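Local coordinates for protein macrolide 2'-phosphotransferase MphH (Brachybacterium faecium, PDB 5UXD) that probably inactivates macrolide antibiotics by transferring a phosphate group to the 2'-hydroxyl of the drug, and is seen here with azithromycin bound, at residues Pro189-Leu194 with Gly252-Pro257. Numbering follows the deposited sequence.
Sequences PGHSVL and GGRPWP
The CG atoms of both Trp-256 (chi1 51°) and His-191 (chi1 69°) sit between backbone N and carbonyl carbon, bringing the indole under Pro-189 and the imidazole beside Arg-254. Pro-189 lies over one face of the six-membered ring of Trp-256: its CA stands 4.0 Å from the ring centroid, nearly on the normal, a CH-pi contact. Pro-189 CB closes to 3.6 Å from Trp-256 CH2 near the rim. Proline suits this place because its rigid, slightly polarised C-H groups lie well on an electron-rich indole, and Trp-256 offers an indole N-H as well: NE1 bonds to the carbonyl of Cys-187, two residues before the proline, helping fix the ring's rotation.

His-191 CE1 comes obliquely to 4.1 Å from Trp-256 CZ3 and lies 3.2 Å from the carbonyl O of Arg-254. The arginine's long, flexible chain bends at chi3, letting its flat cationic end reach back to the imidazole: NE stands above the rim of one face, while the guanidinium is displaced past the CD2 side. Arg-254 NH2 approaches His-191 CD2 at 3.2 Å, but the two planes are 46° apart, tilted rather than stacked parallel. Histidine suits the spot by giving a flat face to the arginine and a ring nitrogen to a bridging water, which lies in the ring plane 2.9 Å from NE2 of His-191 and accepts a bond from the backbone N of Arg-254.

Gly-252 is the C-prime residue of the Schellman motif ending helix 238-250; at its positive phi a CB would jam against the preceding carbonyl O, which calls for glycine. The contact thus joins the turn after that helix to the loop leading into strand 193-195, in the phosphotransferase family's kinase-like fold, away from the azithromycin pockets.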
ATOM      1  N   PRO A 189       1.017 -12.905  15.168  1.00 16.99           N
ATOM      2  CA  PRO A 189       1.285 -13.956  14.179  1.00 16.14           C
ATOM      3  C   PRO A 189       2.417 -14.875  14.597  1.00 15.11           C
ATOM      4  O   PRO A 189       3.355 -14.469  15.285  1.00 17.01           O
ATOM      5  CB  PRO A 189       1.668 -13.169  12.915  1.00 14.56           C
ATOM      6  CG  PRO A 189       2.201 -11.852  13.447  1.00 15.43           C
ATOM      7  CD  PRO A 189       1.334 -11.559  14.646  1.00 18.86           C
ATOM      8  N   GLY A 190       2.326 -16.119  14.128  1.00 17.87           N
ATOM      9  CA  GLY A 190       3.358 -17.124  14.306  1.00 13.67           C
ATOM     10  C   GLY A 190       4.145 -17.430  13.054  1.00 19.64           C
ATOM     11  O   GLY A 190       4.973 -18.352  13.070  1.00 16.96           O
ATOM     12  N   HIS A 191       3.907 -16.709  11.958  1.00 15.07           N
ATOM     13  CA  HIS A 191       4.668 -16.861  10.730  1.00 14.36           C
ATOM     14  C   HIS A 191       4.613 -15.532   9.994  1.00 14.99           C
ATOM     15  O   HIS A 191       3.677 -14.738  10.182  1.00 16.59           O
ATOM     16  CB  HIS A 191       4.134 -18.006   9.844  1.00 14.77           C
ATOM     17  CG  HIS A 191       2.791 -17.738   9.223  1.00 16.09           C
ATOM     18  ND1 HIS A 191       1.632 -17.613   9.962  1.00 18.66           N
ATOM     19  CD2 HIS A 191       2.424 -17.588   7.923  1.00 16.00           C
ATOM     20  CE1 HIS A 191       0.611 -17.398   9.149  1.00 19.54           C
ATOM     21  NE2 HIS A 191       1.065 -17.371   7.907  1.00 15.97           N
ATOM     22  N   SER A 192       5.654 -15.284   9.202  1.00 14.17           N
ATOM     23  CA  SER A 192       5.883 -14.112   8.370  1.00 12.52           C
ATOM     24  C   SER A 192       5.696 -14.461   6.902  1.00 16.78           C
ATOM     25  O   SER A 192       6.004 -15.575   6.464  1.00 16.35           O
ATOM     26  CB  SER A 192       7.289 -13.549   8.586  1.00 15.60           C
ATOM     27  OG  SER A 192       7.509 -13.228   9.942  1.00 27.22           O
ATOM     28  N   VAL A 193       5.146 -13.529   6.121  1.00 18.21           N
ATOM     29  CA  VAL A 193       4.883 -13.708   4.698  1.00 15.65           C
ATOM     30  C   VAL A 193       5.257 -12.418   3.985  1.00 16.39           C
ATOM     31  O   VAL A 193       5.421 -11.367   4.602  1.00 15.75           O
ATOM     32  CB  VAL A 193       3.401 -14.032   4.409  1.00 16.17           C
ATOM     33  CG1 VAL A 193       2.989 -15.385   5.031  1.00 13.22           C
ATOM     34  CG2 VAL A 193       2.514 -12.902   4.931  1.00 12.42           C
ATOM     35  N   LEU A 194       5.366 -12.497   2.659  1.00 16.62           N
ATOM     36  CA  LEU A 194       5.448 -11.285   1.853  1.00 16.78           C
ATOM     37  C   LEU A 194       4.115 -10.558   1.914  1.00 15.80           C
ATOM     38  O   LEU A 194       3.065 -11.160   1.661  1.00 16.04           O
ATOM     39  CB  LEU A 194       5.794 -11.624   0.407  1.00 13.98           C
ATOM     40  CG  LEU A 194       5.683 -10.479  -0.612  1.00 16.16           C
ATOM     41  CD1 LEU A 194       6.624  -9.327  -0.246  1.00 15.19           C
ATOM     42  CD2 LEU A 194       5.964 -10.961  -2.034  1.00 22.04           C
ATOM     43  N   GLY A 252      -4.471 -21.370   0.720  1.00 23.47           N
ATOM     44  CA  GLY A 252      -3.259 -21.708   1.433  1.00 20.52           C
ATOM     45  C   GLY A 252      -2.899 -20.760   2.559  1.00 17.17           C
ATOM     46  O   GLY A 252      -1.895 -20.998   3.242  1.00 18.75           O
ATOM     47  N   GLY A 253      -3.675 -19.691   2.757  1.00 17.95           N
ATOM     48  CA  GLY A 253      -3.447 -18.804   3.886  1.00 13.85           C
ATOM     49  C   GLY A 253      -3.700 -19.496   5.211  1.00 14.57           C
ATOM     50  O   GLY A 253      -4.521 -20.410   5.314  1.00 16.83           O
ATOM     51  N   ARG A 254      -2.949 -19.081   6.240  1.00 16.00           N
ATOM     52  CA  ARG A 254      -2.964 -19.726   7.555  1.00 13.55           C
ATOM     53  C   ARG A 254      -3.322 -18.700   8.631  1.00 21.08           C
ATOM     54  O   ARG A 254      -2.458 -18.239   9.391  1.00 16.51           O
ATOM     55  CB  ARG A 254      -1.628 -20.414   7.837  1.00 21.14           C
ATOM     56  CG  ARG A 254      -1.357 -21.571   6.852  1.00 23.12           C
ATOM     57  CD  ARG A 254      -0.035 -22.314   7.097  1.00 27.69           C
ATOM     58  NE  ARG A 254       1.117 -21.425   7.012  1.00 29.75           N
ATOM     59  CZ  ARG A 254       1.556 -20.864   5.887  1.00 47.69           C
ATOM     60  NH1 ARG A 254       0.941 -21.096   4.733  1.00 49.83           N
ATOM     61  NH2 ARG A 254       2.614 -20.062   5.916  1.00 44.09           N
ATOM     62  N   PRO A 255      -4.596 -18.325   8.729  1.00 16.15           N
ATOM     63  CA  PRO A 255      -5.001 -17.364   9.758  1.00 15.06           C
ATOM     64  C   PRO A 255      -5.021 -18.036  11.121  1.00 18.45           C
ATOM     65  O   PRO A 255      -4.961 -19.262  11.227  1.00 23.72           O
ATOM     66  CB  PRO A 255      -6.408 -16.950   9.313  1.00 18.18           C
ATOM     67  CG  PRO A 255      -6.937 -18.155   8.623  1.00 20.29           C
ATOM     68  CD  PRO A 255      -5.744 -18.819   7.950  1.00 15.98           C
ATOM     69  N   TRP A 256      -5.063 -17.217  12.171  1.00 19.91           N
ATOM     70  CA  TRP A 256      -5.106 -17.697  13.548  1.00 16.18           C
ATOM     71  C   TRP A 256      -6.335 -17.116  14.251  1.00 20.31           C
ATOM     72  O   TRP A 256      -6.907 -16.120  13.791  1.00 18.15           O
ATOM     73  CB  TRP A 256      -3.818 -17.323  14.308  1.00 17.16           C
ATOM     74  CG  TRP A 256      -3.456 -15.846  14.208  1.00 15.07           C
ATOM     75  CD1 TRP A 256      -3.684 -14.887  15.151  1.00 17.65           C
ATOM     76  CD2 TRP A 256      -2.813 -15.174  13.101  1.00 16.69           C
ATOM     77  NE1 TRP A 256      -3.230 -13.664  14.704  1.00 16.82           N
ATOM     78  CE2 TRP A 256      -2.683 -13.815  13.456  1.00 19.39           C
ATOM     79  CE3 TRP A 256      -2.330 -15.593  11.854  1.00 15.09           C
ATOM     80  CZ2 TRP A 256      -2.091 -12.867  12.606  1.00 18.54           C
ATOM     81  CZ3 TRP A 256      -1.735 -14.654  11.014  1.00 20.95           C
ATOM     82  CH2 TRP A 256      -1.632 -13.302  11.392  1.00 18.00           C
ATOM     83  N   PRO A 257      -6.792 -17.740  15.347  1.00 18.19           N
ATOM     84  CA  PRO A 257      -8.085 -17.341  15.943  1.00 23.43           C
ATOM     85  C   PRO A 257      -8.210 -15.869  16.305  1.00 16.33           C
ATOM     86  O   PRO A 257      -9.274 -15.285  16.102  1.00 20.55           O
ATOM     87  CB  PRO A 257      -8.170 -18.225  17.194  1.00 21.39           C
ATOM     88  CG  PRO A 257      -7.431 -19.481  16.793  1.00 23.05           C
ATOM     89  CD  PRO A 257      -6.303 -19.017  15.888  1.00 18.14           C
TER
HETATM   90  O   HOH W   1      -0.649 -17.285   5.624  1.00 15.84           O